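Local coordinates for glucose dehydrogenase (Haloferax mediterranei, PDB 2B5W), which catalyses the oxidation of D-glucose and several other aldose sugars with NAD(+) or, preferentially, NADP(+) as electron acceptor, using a catalytic zinc ion, at residues E150-S153 against I154-A158; G185-T188 against L189-K193; P213-D216 against I217-L221; V302-V306 against E307-A311; F337-A340 against F341-D344. The protein carries 1 engineered substitution. All coordinates share one frame; numbering follows the deposited sequence.

Interaction 1 of 5, residues E150-S153 against I154-A158. With NAP (NADP nicotinamide-adenine-dinucleotide phosphate), chain I.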
# COMPACT_ATOMS: atom_id res chain seq x y z
N GLU A 150 -19.88 -10.97 10.14
CA GLU A 150 -18.82 -10.09 10.58
C GLU A 150 -17.42 -10.52 10.12
O GLU A 150 -16.69 -9.71 9.57
CB GLU A 150 -18.89 -9.83 12.11
CG GLU A 150 -18.01 -8.66 12.58
CD GLU A 150 -16.59 -9.02 12.87
OE1 GLU A 150 -16.26 -10.24 12.86
OE2 GLU A 150 -15.74 -8.11 13.10
N PRO A 151 -16.99 -11.77 10.32
CA PRO A 151 -15.69 -12.16 9.79
C PRO A 151 -15.56 -11.99 8.27
O PRO A 151 -14.51 -11.55 7.81
CB PRO A 151 -15.58 -13.65 10.17
CG PRO A 151 -16.60 -13.89 11.12
CD PRO A 151 -17.58 -12.78 11.20
N ILE A 152 -16.60 -12.35 7.53
CA ILE A 152 -16.56 -12.14 6.06
C ILE A 152 -16.33 -10.65 5.76
O ILE A 152 -15.54 -10.30 4.87
CB ILE A 152 -17.83 -12.69 5.35
CG1 ILE A 152 -17.91 -14.23 5.47
CG2 ILE A 152 -17.81 -12.32 3.85
CD1 ILE A 152 -19.22 -14.81 5.04
N SER A 153 -17.01 -9.80 6.52
CA SER A 153 -16.90 -8.34 6.33
C SER A 153 -15.49 -7.80 6.54
O SER A 153 -15.10 -6.81 5.90
CB SER A 153 -17.91 -7.57 7.21
OG SER A 153 -17.52 -7.44 8.54
N ILE A 154 -14.76 -8.38 7.49
CA ILE A 154 -13.37 -8.04 7.73
C ILE A 154 -12.59 -8.20 6.42
O ILE A 154 -11.82 -7.34 6.03
CB ILE A 154 -12.76 -8.88 8.87
CG1 ILE A 154 -13.41 -8.56 10.22
CG2 ILE A 154 -11.26 -8.74 8.87
CD1 ILE A 154 -13.23 -7.17 10.69
N THR A 155 -12.75 -9.35 5.77
CA THR A 155 -12.10 -9.58 4.50
C THR A 155 -12.62 -8.68 3.41
O THR A 155 -11.84 -8.22 2.58
CB THR A 155 -12.23 -11.07 4.13
OG1 THR A 155 -11.45 -11.77 5.12
CG2 THR A 155 -11.61 -11.35 2.77
N GLU A 156 -13.91 -8.43 3.39
CA GLU A 156 -14.45 -7.54 2.35
C GLU A 156 -13.75 -6.17 2.45
O GLU A 156 -13.43 -5.58 1.42
CB GLU A 156 -15.94 -7.37 2.48
CG GLU A 156 -16.79 -8.61 2.27
CD GLU A 156 -16.95 -9.08 0.84
OE1 GLU A 156 -16.40 -8.46 -0.11
OE2 GLU A 156 -17.65 -10.08 0.67
N LYS A 157 -13.56 -5.64 3.65
CA LYS A 157 -12.89 -4.36 3.77
C LYS A 157 -11.43 -4.45 3.31
O LYS A 157 -10.94 -3.60 2.57
CB LYS A 157 -12.93 -3.81 5.20
CG LYS A 157 -12.10 -2.51 5.33
CD LYS A 157 -12.04 -1.92 6.72
CE LYS A 157 -10.91 -0.88 6.79
NZ LYS A 157 -10.93 -0.16 8.07
N ALA A 158 -10.71 -5.48 3.78
CA ALA A 158 -9.32 -5.58 3.46
C ALA A 158 -9.11 -5.69 1.96
O ALA A 158 -8.20 -5.09 1.43
CB ALA A 158 -8.66 -6.76 4.21
PA NAP I . -6.09 -17.79 14.64
O1A NAP I . -5.22 -17.70 15.80
O2A NAP I . -7.27 -18.75 14.82
O5B NAP I . -5.29 -18.27 13.36
C5B NAP I . -3.96 -17.93 13.09
C4B NAP I . -3.46 -19.16 12.35
O4B NAP I . -2.19 -18.84 11.81
C3B NAP I . -3.30 -20.40 13.25
O3B NAP I . -4.06 -21.51 12.80
C2B NAP I . -1.79 -20.68 13.21
O2B NAP I . -1.45 -22.05 13.12
C1B NAP I . -1.36 -19.97 11.95
N9A NAP I . 0.02 -19.53 12.05
C8A NAP I . 0.55 -18.67 12.99
N7A NAP I . 1.86 -18.52 12.73
C5A NAP I . 2.19 -19.32 11.65
C6A NAP I . 3.37 -19.58 10.95
N6A NAP I . 4.56 -19.06 11.31
N1A NAP I . 3.34 -20.44 9.88
C2A NAP I . 2.16 -21.02 9.46
N3A NAP I . 0.98 -20.78 10.15
C4A NAP I . 1.00 -19.93 11.21
O3 NAP I . -6.80 -16.39 14.35
PN NAP I . -7.96 -15.97 13.30
O1N NAP I . -7.86 -16.73 12.02
O2N NAP I . -9.29 -15.80 13.97
O5D NAP I . -7.20 -14.57 13.13
C5D NAP I . -6.05 -14.46 12.32
C4D NAP I . -5.31 -13.15 12.60
O4D NAP I . -6.15 -12.07 12.20
C3D NAP I . -4.99 -12.93 14.08
O3D NAP I . -3.70 -12.37 14.24
C2D NAP I . -6.08 -11.96 14.52
O2D NAP I . -5.78 -11.19 15.66
C1D NAP I . -6.25 -11.12 13.26
N1N NAP I . -7.56 -10.49 13.07
C2N NAP I . -7.51 -9.19 12.66
C3N NAP I . -8.67 -8.53 12.37
C7N NAP I . -8.51 -7.17 11.76
O7N NAP I . -9.73 -6.49 11.68
N7N NAP I . -7.29 -6.73 11.37
C4N NAP I . -9.93 -9.14 12.51
C5N NAP I . -9.96 -10.47 12.91
C6N NAP I . -8.76 -11.15 13.16
P2B NAP I . -1.19 -22.98 14.46
O1X NAP I . -2.39 -23.17 15.23
O2X NAP I . -0.63 -24.28 13.85
O3X NAP I . -0.12 -22.31 15.32
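I154 N donates to E150 O at 3.1 Å and E156 N to I152 O at 2.9 Å, with K157 N on S153 O in the same i to i+4 spacing, so residues 150-158 form an unbroken piece of helix 149-164. E150 O has a second donor: S153 OG, 2.6 Å from it, sits in the carbonyl plane on a lone pair, while also meeting S304 OG. The anti first torsion (chi1 -166°) and the bend at chi2 (-85°) swing the E150 carboxylate round toward the next turn, OE2 3.6 Å from I154 CD1. The same CD1 lies 3.7 Å from O7N of NADP, and I154 CG2 is 3.9 Å from C4N, the hydride-accepting carbon. A smaller alanine here would probably strip E150 OE2 and the carboxamide side of the nicotinamide of their shared apolar neighbour. On another side of the helix, I152 CG2 runs alongside E156, whose OE2 is bonded to T315 OG1. The isoleucine is thus an apolar bridge beside the reactive ring, touching both the coenzyme carboxamide and a carboxylate known to bind substrate and the catalytic zinc, here about 4 Å from the metal.

Interaction 2 of 5, residues G185-T188 against L189-K193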
# COMPACT_ATOMS: atom_id res chain seq x y z
N GLY A 185 -8.42 -16.95 7.90
CA GLY A 185 -7.69 -17.36 6.72
C GLY A 185 -8.47 -18.33 5.87
O GLY A 185 -8.50 -18.19 4.66
N LEU A 186 -9.16 -19.29 6.47
CA LEU A 186 -9.87 -20.28 5.67
C LEU A 186 -11.10 -19.65 5.02
O LEU A 186 -11.42 -19.93 3.87
CB LEU A 186 -10.27 -21.49 6.51
CG LEU A 186 -9.07 -22.27 7.07
CD1 LEU A 186 -9.57 -23.36 8.00
CD2 LEU A 186 -8.29 -22.92 5.99
N LEU A 187 -11.82 -18.82 5.77
CA LEU A 187 -12.94 -18.08 5.17
C LEU A 187 -12.46 -17.24 3.97
O LEU A 187 -13.07 -17.23 2.89
CB LEU A 187 -13.57 -17.18 6.23
CG LEU A 187 -14.92 -16.55 6.05
CD1 LEU A 187 -15.97 -17.62 5.87
CD2 LEU A 187 -15.18 -15.70 7.31
N THR A 188 -11.33 -16.56 4.17
CA THR A 188 -10.75 -15.73 3.15
C THR A 188 -10.38 -16.54 1.91
O THR A 188 -10.62 -16.12 0.79
CB THR A 188 -9.56 -14.97 3.69
OG1 THR A 188 -10.00 -14.10 4.75
CG2 THR A 188 -8.95 -14.11 2.67
N LEU A 189 -9.80 -17.72 2.12
CA LEU A 189 -9.43 -18.56 0.99
C LEU A 189 -10.66 -18.92 0.12
O LEU A 189 -10.58 -18.87 -1.10
CB LEU A 189 -8.71 -19.80 1.53
CG LEU A 189 -8.15 -20.77 0.51
CD1 LEU A 189 -7.04 -20.17 -0.28
CD2 LEU A 189 -7.71 -22.06 1.24
N ALA A 190 -11.78 -19.31 0.74
CA ALA A 190 -13.00 -19.60 0.02
C ALA A 190 -13.55 -18.35 -0.65
O ALA A 190 -14.04 -18.41 -1.79
CB ALA A 190 -14.06 -20.18 0.95
N MET A 191 -13.46 -17.21 0.02
CA MET A 191 -13.85 -15.97 -0.62
C MET A 191 -13.01 -15.65 -1.88
O MET A 191 -13.52 -15.21 -2.88
CB MET A 191 -13.78 -14.78 0.34
CG MET A 191 -14.72 -14.92 1.52
SD MET A 191 -14.50 -13.64 2.77
CE MET A 191 -14.83 -12.15 1.77
N LEU A 192 -11.71 -15.87 -1.82
CA LEU A 192 -10.84 -15.62 -2.95
C LEU A 192 -11.17 -16.57 -4.10
O LEU A 192 -11.10 -16.18 -5.25
CB LEU A 192 -9.35 -15.70 -2.56
CG LEU A 192 -8.91 -14.58 -1.62
CD1 LEU A 192 -7.56 -14.88 -1.00
CD2 LEU A 192 -8.85 -13.22 -2.35
N LYS A 193 -11.59 -17.79 -3.79
CA LYS A 193 -11.93 -18.71 -4.85
C LYS A 193 -13.07 -18.18 -5.70
O LYS A 193 -13.14 -18.45 -6.91
CB LYS A 193 -12.33 -20.06 -4.23
CG LYS A 193 -12.59 -21.15 -5.23
CD LYS A 193 -12.80 -22.46 -4.52
CE LYS A 193 -13.16 -23.59 -5.48
NZ LYS A 193 -11.95 -24.07 -6.14
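L192 N to T188 O, at 2.8 Å and an N-H...O angle of 156°, is the shortest bond of this segment of helix 183-194, the first crossover helix of the Rossmann fold. The helix links strands 175-179 and 201-206 in a beta-alpha-beta unit, and G185 is the third glycine of a sequence pattern consistent with the GxGxxG dinucleotide-binding turn; the preceding residues, through L184, bind NADP. Three more i to i+4 bonds run alongside: L189 N to G185 O, A190 N to L186 O and M191 N to L187 O, the second of them the straightest at 168°.

T188 and L192 lie side by side and point the same way. With CG2 anti to the backbone N, the methyl of T188 reaches forward along the helix to L192 CD1 at 4.0 Å, and V178 of strand 175-179 packs on both residues. The other branch carries OG1 back to L184 O and across to T155 OG1 of helix 149-164, so this buried hydroxyl has two polar partners. A different flank is made by L187 and M191, which pack on I152 of helix 149-164. L187 CG and M191 SD are 4.4 Å apart, a loose apolar contact, and the bend of M191 at chi3 (59°) sends CE off toward T155 CG2 of helix 149-164. The closest approach of the M191 side chain to L187 is lower down, where its CG rests 3.2 Å from L187 O.

Interaction 3 of 5, residues P213-D216 against I217-L221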
# COMPACT_ATOMS: atom_id res chain seq x y z
N PRO A 213 -7.91 -30.99 9.88
CA PRO A 213 -9.11 -30.56 9.12
C PRO A 213 -8.95 -29.23 8.39
O PRO A 213 -9.73 -28.97 7.44
CB PRO A 213 -10.18 -30.42 10.20
CG PRO A 213 -9.42 -30.09 11.44
CD PRO A 213 -8.10 -30.88 11.33
N THR A 214 -7.97 -28.43 8.76
CA THR A 214 -7.68 -27.22 7.98
C THR A 214 -6.97 -27.55 6.68
O THR A 214 -7.28 -27.03 5.63
CB THR A 214 -6.89 -26.11 8.78
OG1 THR A 214 -5.52 -26.49 8.98
CG2 THR A 214 -7.43 -25.89 10.17
N ILE A 215 -6.05 -28.51 6.72
CA ILE A 215 -5.45 -28.99 5.48
C ILE A 215 -6.52 -29.55 4.55
O ILE A 215 -6.53 -29.33 3.34
CB ILE A 215 -4.37 -30.06 5.78
CG1 ILE A 215 -3.25 -29.46 6.64
CG2 ILE A 215 -3.81 -30.61 4.45
CD1 ILE A 215 -2.07 -30.46 7.00
N ASP A 216 -7.45 -30.31 5.13
CA ASP A 216 -8.45 -30.91 4.34
C ASP A 216 -9.32 -29.83 3.66
O ASP A 216 -9.65 -29.95 2.51
CB ASP A 216 -9.35 -31.79 5.19
CG ASP A 216 -8.69 -33.07 5.68
OD1 ASP A 216 -7.62 -33.44 5.16
OD2 ASP A 216 -9.23 -33.73 6.62
N ILE A 217 -9.66 -28.75 4.40
CA ILE A 217 -10.46 -27.68 3.80
C ILE A 217 -9.68 -27.00 2.69
O ILE A 217 -10.18 -26.76 1.59
CB ILE A 217 -10.88 -26.66 4.88
CG1 ILE A 217 -12.08 -27.20 5.65
CG2 ILE A 217 -11.26 -25.32 4.22
CD1 ILE A 217 -12.41 -26.40 6.90
N ILE A 218 -8.43 -26.69 2.94
CA ILE A 218 -7.59 -26.07 1.92
C ILE A 218 -7.57 -26.90 0.65
O ILE A 218 -7.78 -26.40 -0.42
CB ILE A 218 -6.16 -25.91 2.46
CG1 ILE A 218 -6.10 -24.85 3.55
CG2 ILE A 218 -5.18 -25.54 1.33
CD1 ILE A 218 -4.89 -24.94 4.45
N GLU A 219 -7.33 -28.20 0.78
CA GLU A 219 -7.22 -29.06 -0.39
C GLU A 219 -8.56 -29.30 -1.10
O GLU A 219 -8.60 -29.43 -2.32
CB GLU A 219 -6.51 -30.37 0.02
CG GLU A 219 -5.06 -30.06 0.36
CD GLU A 219 -4.19 -31.30 0.61
OE1 GLU A 219 -4.72 -32.30 1.10
OE2 GLU A 219 -2.96 -31.23 0.36
N GLU A 220 -9.64 -29.36 -0.34
CA GLU A 220 -10.98 -29.55 -0.88
C GLU A 220 -11.43 -28.32 -1.68
O GLU A 220 -12.15 -28.45 -2.67
CB GLU A 220 -11.95 -29.96 0.20
CG GLU A 220 -13.29 -30.45 -0.32
CD GLU A 220 -13.19 -31.83 -0.97
OE1 GLU A 220 -12.25 -32.59 -0.66
OE2 GLU A 220 -14.07 -32.12 -1.80
N LEU A 221 -10.90 -27.16 -1.32
CA LEU A 221 -11.08 -25.94 -2.13
C LEU A 221 -10.21 -25.89 -3.39
O LEU A 221 -10.21 -24.89 -4.11
CB LEU A 221 -10.78 -24.70 -1.29
CG LEU A 221 -11.84 -24.37 -0.23
CD1 LEU A 221 -11.31 -23.35 0.79
CD2 LEU A 221 -13.07 -23.82 -0.92
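I215 and E219 stand side by side and point the same way, one turn apart on helix 213-220. I215 CG2 is the branch that touches: it is anti to the backbone N, directed along the helix, and meets E219 CD and OE1, each at 3.9 Å. E219 starts beside its own backbone N (chi1 -68°) and then runs extended, so CG passes I215 O at 3.4 Å before the carboxylate reaches past the methyl to form a salt bridge from OE2 to R210 NH2. R210 also packs on I215, so the apolar branch and the ion pair share one patch. A leucine in place of E219 would keep the bulk but would probably leave R210 without its carboxylate mate. D216 adds a second acid nearby, its OD1 5.1 Å from E219 OE1 and not in contact; the salt bridge to R210 probably eases the charge on E219.

On the flanks facing helices 183-194 and 321-327, I218 sends CG1 back over T214 O at 3.2 Å and packs on L186 and L189, while I217 turns to F323. Y225 of strand 224-227 touches both I215 and I218. The backbone bonds are regular, the straightest being I218 N to T214 O (2.9 Å, 174°). An amphipathic helix with isoleucines against its neighbours and acids outward is characteristic of a crossover helix, here between strands 201-206 and 224-227, in a Rossmann beta-alpha-beta unit.

Interaction 4 of 5, residues V302-V306 against E307-A311. With NAP (NADP nicotinamide-adenine-dinucleotide phosphate), chain I.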
# COMPACT_ATOMS: atom_id res chain seq x y z
N VAL A 302 -8.20 -2.97 9.40
CA VAL A 302 -8.86 -3.41 10.63
C VAL A 302 -10.32 -3.07 10.60
O VAL A 302 -10.73 -2.05 10.00
CB VAL A 302 -8.13 -2.88 11.87
CG1 VAL A 302 -8.13 -1.36 11.95
CG2 VAL A 302 -8.69 -3.50 13.13
N ASN A 303 -11.14 -3.92 11.21
CA ASN A 303 -12.56 -3.67 11.35
C ASN A 303 -13.23 -3.66 9.97
O ASN A 303 -12.66 -4.18 8.98
CB ASN A 303 -12.76 -2.40 12.22
CG ASN A 303 -14.18 -2.22 12.75
OD1 ASN A 303 -14.69 -3.04 13.55
ND2 ASN A 303 -14.82 -1.16 12.34
N SER A 304 -14.43 -3.13 9.89
CA SER A 304 -15.27 -3.13 8.70
C SER A 304 -16.50 -2.34 9.01
O SER A 304 -16.80 -2.08 10.20
CB SER A 304 -15.63 -4.59 8.28
OG SER A 304 -16.32 -5.25 9.35
N HIS A 305 -17.24 -1.95 7.98
CA HIS A 305 -18.45 -1.18 8.20
C HIS A 305 -19.59 -1.64 7.32
O HIS A 305 -19.52 -2.70 6.68
CB HIS A 305 -18.18 0.33 8.05
CG HIS A 305 -19.11 1.17 8.87
ND1 HIS A 305 -19.35 0.92 10.20
CD2 HIS A 305 -19.91 2.21 8.51
CE1 HIS A 305 -20.23 1.81 10.65
NE2 HIS A 305 -20.59 2.60 9.64
N VAL A 306 -20.70 -0.92 7.38
CA VAL A 306 -21.97 -1.39 6.86
C VAL A 306 -21.87 -1.93 5.44
O VAL A 306 -22.40 -3.00 5.18
CB VAL A 306 -23.06 -0.32 6.99
CG1 VAL A 306 -24.32 -0.72 6.23
CG2 VAL A 306 -23.39 -0.09 8.47
N GLU A 307 -21.23 -1.22 4.53
CA GLU A 307 -21.17 -1.70 3.14
C GLU A 307 -20.48 -3.06 3.04
O GLU A 307 -20.78 -3.84 2.14
CB GLU A 307 -20.41 -0.70 2.27
CG GLU A 307 -21.15 0.60 2.05
CD GLU A 307 -20.36 1.56 1.15
OE1 GLU A 307 -19.38 1.12 0.48
OE2 GLU A 307 -20.73 2.76 1.13
N HIS A 308 -19.52 -3.30 3.93
CA HIS A 308 -18.79 -4.57 3.91
C HIS A 308 -19.65 -5.70 4.44
O HIS A 308 -19.54 -6.84 3.97
CB HIS A 308 -17.52 -4.46 4.76
CG HIS A 308 -16.65 -3.32 4.38
ND1 HIS A 308 -16.32 -2.29 5.24
CD2 HIS A 308 -16.10 -3.00 3.18
CE1 HIS A 308 -15.58 -1.41 4.58
NE2 HIS A 308 -15.43 -1.82 3.33
N PHE A 309 -20.50 -5.40 5.41
CA PHE A 309 -21.45 -6.39 5.93
C PHE A 309 -22.50 -6.72 4.85
O PHE A 309 -22.85 -7.87 4.66
CB PHE A 309 -22.19 -5.89 7.21
CG PHE A 309 -21.36 -5.88 8.47
CD1 PHE A 309 -20.26 -5.04 8.61
CD2 PHE A 309 -21.68 -6.72 9.54
CE1 PHE A 309 -19.47 -5.02 9.75
CE2 PHE A 309 -20.91 -6.67 10.73
CZ PHE A 309 -19.79 -5.85 10.83
N GLU A 310 -22.96 -5.72 4.10
CA GLU A 310 -23.87 -5.99 2.98
C GLU A 310 -23.22 -6.86 1.90
O GLU A 310 -23.81 -7.83 1.43
CB GLU A 310 -24.41 -4.68 2.38
CG GLU A 310 -25.34 -3.92 3.30
CD GLU A 310 -25.75 -2.54 2.71
OE1 GLU A 310 -25.35 -2.18 1.60
OE2 GLU A 310 -26.43 -1.82 3.45
N ALA A 311 -21.97 -6.53 1.55
CA ALA A 311 -21.22 -7.27 0.55
C ALA A 311 -21.05 -8.71 1.02
O ALA A 311 -21.18 -9.64 0.24
CB ALA A 311 -19.90 -6.64 0.29
PA NAP I . -6.09 -17.79 14.64
O1A NAP I . -5.22 -17.70 15.80
O2A NAP I . -7.27 -18.75 14.82
O5B NAP I . -5.29 -18.27 13.36
C5B NAP I . -3.96 -17.93 13.09
C4B NAP I . -3.46 -19.16 12.35
O4B NAP I . -2.19 -18.84 11.81
C3B NAP I . -3.30 -20.40 13.25
O3B NAP I . -4.06 -21.51 12.80
C2B NAP I . -1.79 -20.68 13.21
O2B NAP I . -1.45 -22.05 13.12
C1B NAP I . -1.36 -19.97 11.95
N9A NAP I . 0.02 -19.53 12.05
C8A NAP I . 0.55 -18.67 12.99
N7A NAP I . 1.86 -18.52 12.73
C5A NAP I . 2.19 -19.32 11.65
C6A NAP I . 3.37 -19.58 10.95
N6A NAP I . 4.56 -19.06 11.31
N1A NAP I . 3.34 -20.44 9.88
C2A NAP I . 2.16 -21.02 9.46
N3A NAP I . 0.98 -20.78 10.15
C4A NAP I . 1.00 -19.93 11.21
O3 NAP I . -6.80 -16.39 14.35
PN NAP I . -7.96 -15.97 13.30
O1N NAP I . -7.86 -16.73 12.02
O2N NAP I . -9.29 -15.80 13.97
O5D NAP I . -7.20 -14.57 13.13
C5D NAP I . -6.05 -14.46 12.32
C4D NAP I . -5.31 -13.15 12.60
O4D NAP I . -6.15 -12.07 12.20
C3D NAP I . -4.99 -12.93 14.08
O3D NAP I . -3.70 -12.37 14.24
C2D NAP I . -6.08 -11.96 14.52
O2D NAP I . -5.78 -11.19 15.66
C1D NAP I . -6.25 -11.12 13.26
N1N NAP I . -7.56 -10.49 13.07
C2N NAP I . -7.51 -9.19 12.66
C3N NAP I . -8.67 -8.53 12.37
C7N NAP I . -8.51 -7.17 11.76
O7N NAP I . -9.73 -6.49 11.68
N7N NAP I . -7.29 -6.73 11.37
C4N NAP I . -9.93 -9.14 12.51
C5N NAP I . -9.96 -10.47 12.91
C6N NAP I . -8.76 -11.15 13.16
P2B NAP I . -1.19 -22.98 14.46
O1X NAP I . -2.39 -23.17 15.23
O2X NAP I . -0.63 -24.28 13.85
O3X NAP I . -0.12 -22.31 15.32
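The N terminus of helix 306-318 is capped here, just after strand 297-300 of the Rossmann sheet delivers V302 and N303 to the nicotinamide. H305 is the N-cap residue. Its amide donates to H308 ND1 at 2.9 Å and 168°, lying 4° from the plane of the imidazole, so the ring meets the donor edge-on; this is the half of a capping box in which the third helical residue returns its side chain to the N-cap amide. H308 CG stands beside its own N (chi1 -54°), which folds the ring back to that amide. H305 O in turn accepts from F309 N at 3.1 Å and, more weakly, from H308 N.

The same carbonyl oxygen lies at the edge of the F309 ring, 3.1 Å from CD1. S304 OG approaches F309 CE1 obliquely at 3.2 Å, and its polar partner is S153 OG of helix 149-164. Farther along, V306 CG1 crosses to E310 OE2 at 3.7 Å. N303, which also binds substrate, donates from its N to O7N of NADP (3.0 Å), while V302 CG2 packs on the same carboxamide oxygen at 3.5 Å.

Because H308 ND1 accepts a backbone hydrogen while NE2 is bonded to E160 OE1, the imidazole is probably neutral with its proton on NE2; an acceptor at ND1 and a donor at NE2 hold the ring's rotation and tie the cap to helix 149-164.

Interaction 5 of 5, residues F337-A340 against F341-D344. With K (potassium ion), chain D.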
# COMPACT_ATOMS: atom_id res chain seq x y z
N PHE A 337 -21.95 -23.91 26.95
CA PHE A 337 -21.23 -22.92 26.12
C PHE A 337 -19.72 -23.10 26.10
O PHE A 337 -19.09 -22.69 25.15
CB PHE A 337 -21.56 -21.52 26.59
CG PHE A 337 -20.84 -21.14 27.82
CD1 PHE A 337 -21.39 -21.39 29.06
CD2 PHE A 337 -19.58 -20.55 27.74
CE1 PHE A 337 -20.69 -21.06 30.23
CE2 PHE A 337 -18.88 -20.21 28.90
CZ PHE A 337 -19.44 -20.47 30.13
N GLU A 338 -19.15 -23.71 27.13
CA GLU A 338 -17.70 -23.67 27.33
C GLU A 338 -16.91 -24.20 26.14
O GLU A 338 -15.86 -23.65 25.80
CB GLU A 338 -17.31 -24.45 28.60
CG GLU A 338 -17.55 -23.68 29.88
CD GLU A 338 -17.85 -24.57 31.07
OE1 GLU A 338 -17.15 -25.58 31.25
OE2 GLU A 338 -18.80 -24.25 31.82
N ALA A 339 -17.41 -25.25 25.51
CA ALA A 339 -16.73 -25.86 24.38
C ALA A 339 -16.54 -24.94 23.18
O ALA A 339 -15.71 -25.20 22.32
CB ALA A 339 -17.48 -27.12 23.96
N ALA A 340 -17.30 -23.86 23.11
CA ALA A 340 -17.12 -22.89 22.04
C ALA A 340 -15.75 -22.23 22.13
O ALA A 340 -15.22 -21.70 21.13
CB ALA A 340 -18.18 -21.86 22.09
N PHE A 341 -15.17 -22.22 23.34
CA PHE A 341 -13.84 -21.62 23.57
C PHE A 341 -12.68 -22.65 23.52
O PHE A 341 -11.55 -22.33 23.88
CB PHE A 341 -13.85 -20.84 24.91
CG PHE A 341 -14.82 -19.67 24.92
CD1 PHE A 341 -14.51 -18.49 24.28
CD2 PHE A 341 -16.04 -19.78 25.56
CE1 PHE A 341 -15.40 -17.45 24.25
CE2 PHE A 341 -16.94 -18.72 25.54
CZ PHE A 341 -16.58 -17.54 24.92
N ASP A 342 -12.96 -23.85 23.03
CA ASP A 342 -11.92 -24.86 22.80
C ASP A 342 -10.92 -24.29 21.83
O ASP A 342 -11.28 -23.58 20.87
CB ASP A 342 -12.49 -26.14 22.20
CG ASP A 342 -13.15 -27.04 23.23
OD1 ASP A 342 -13.06 -26.75 24.45
OD2 ASP A 342 -13.77 -28.06 22.88
N ASP A 343 -9.66 -24.62 22.05
CA ASP A 343 -8.61 -24.00 21.27
C ASP A 343 -7.59 -25.02 20.75
O ASP A 343 -6.38 -24.80 20.80
CB ASP A 343 -7.97 -22.84 22.07
CG ASP A 343 -6.77 -23.27 22.91
OD1 ASP A 343 -6.87 -24.26 23.66
OD2 ASP A 343 -5.69 -22.64 22.88
N ASP A 344 -8.10 -26.13 20.22
CA ASP A 344 -7.19 -27.12 19.65
C ASP A 344 -7.30 -27.16 18.13
O ASP A 344 -8.10 -26.42 17.53
CB ASP A 344 -7.34 -28.46 20.33
CG ASP A 344 -8.67 -29.08 20.15
OD1 ASP A 344 -9.19 -29.06 19.02
OD2 ASP A 344 -9.24 -29.65 21.10
K K D . -7.85 -23.96 16.15
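The rings of F337 and F341 meet edge to edge: F337 CD2 and F341 CE2 are 3.9 Å apart, each near the plane of the other ring, so neither ring offers a face to the other and no stack forms. One face of F337 has E338 CG 3.7 Å above it, offset toward the rim. E338 O lies at the edge of F341, 3.9 Å from CD2. F341 CG is beside its backbone N (chi1 -63°), which turns the ring back over the preceding turn to its mate.

That turn is a 3-10 segment, as the i to i+3 bonds attest: F341 N to E338 O at 2.9 Å, then D342 N to A339 O at 3.1 Å, where the donor stands well above the carbonyl plane. D342 curls over the same peptide, its OD2 4.0 Å from A339 CB. Beyond it the chain leaves the turn and leads to D344, whose carbonyl oxygen binds a potassium ion at 2.8 Å together with T347 O.

The whole piece belongs to the connection between strands 328-333 and 349-353. F337, A340 and F341 pack on I352 of the latter, A339 and A340 touch H332 of the former, and F341 also reaches I45 of helix 39-46.

From the N terminus onward the five contacts follow in series; each is local, spanning a helical turn or a cap, so none nests in or crosses another and none closes a long loop. Interaction 1 is the central piece, touching both interaction 2, by T155 OG1 on T188 OG1 and by packing on L187, and interaction 4, by S153 OG on S304 OG and K157 NZ on V302 O. Interaction 2 in turn joins interaction 3 through K193 NZ on L221 O, which couples the first two crossover helices of the Rossmann sheet. Interactions 1 and 4 both touch NADP. Interaction 5 stands apart, about 27 Å from interaction 4 between centres, beside strands of the mixed sheet.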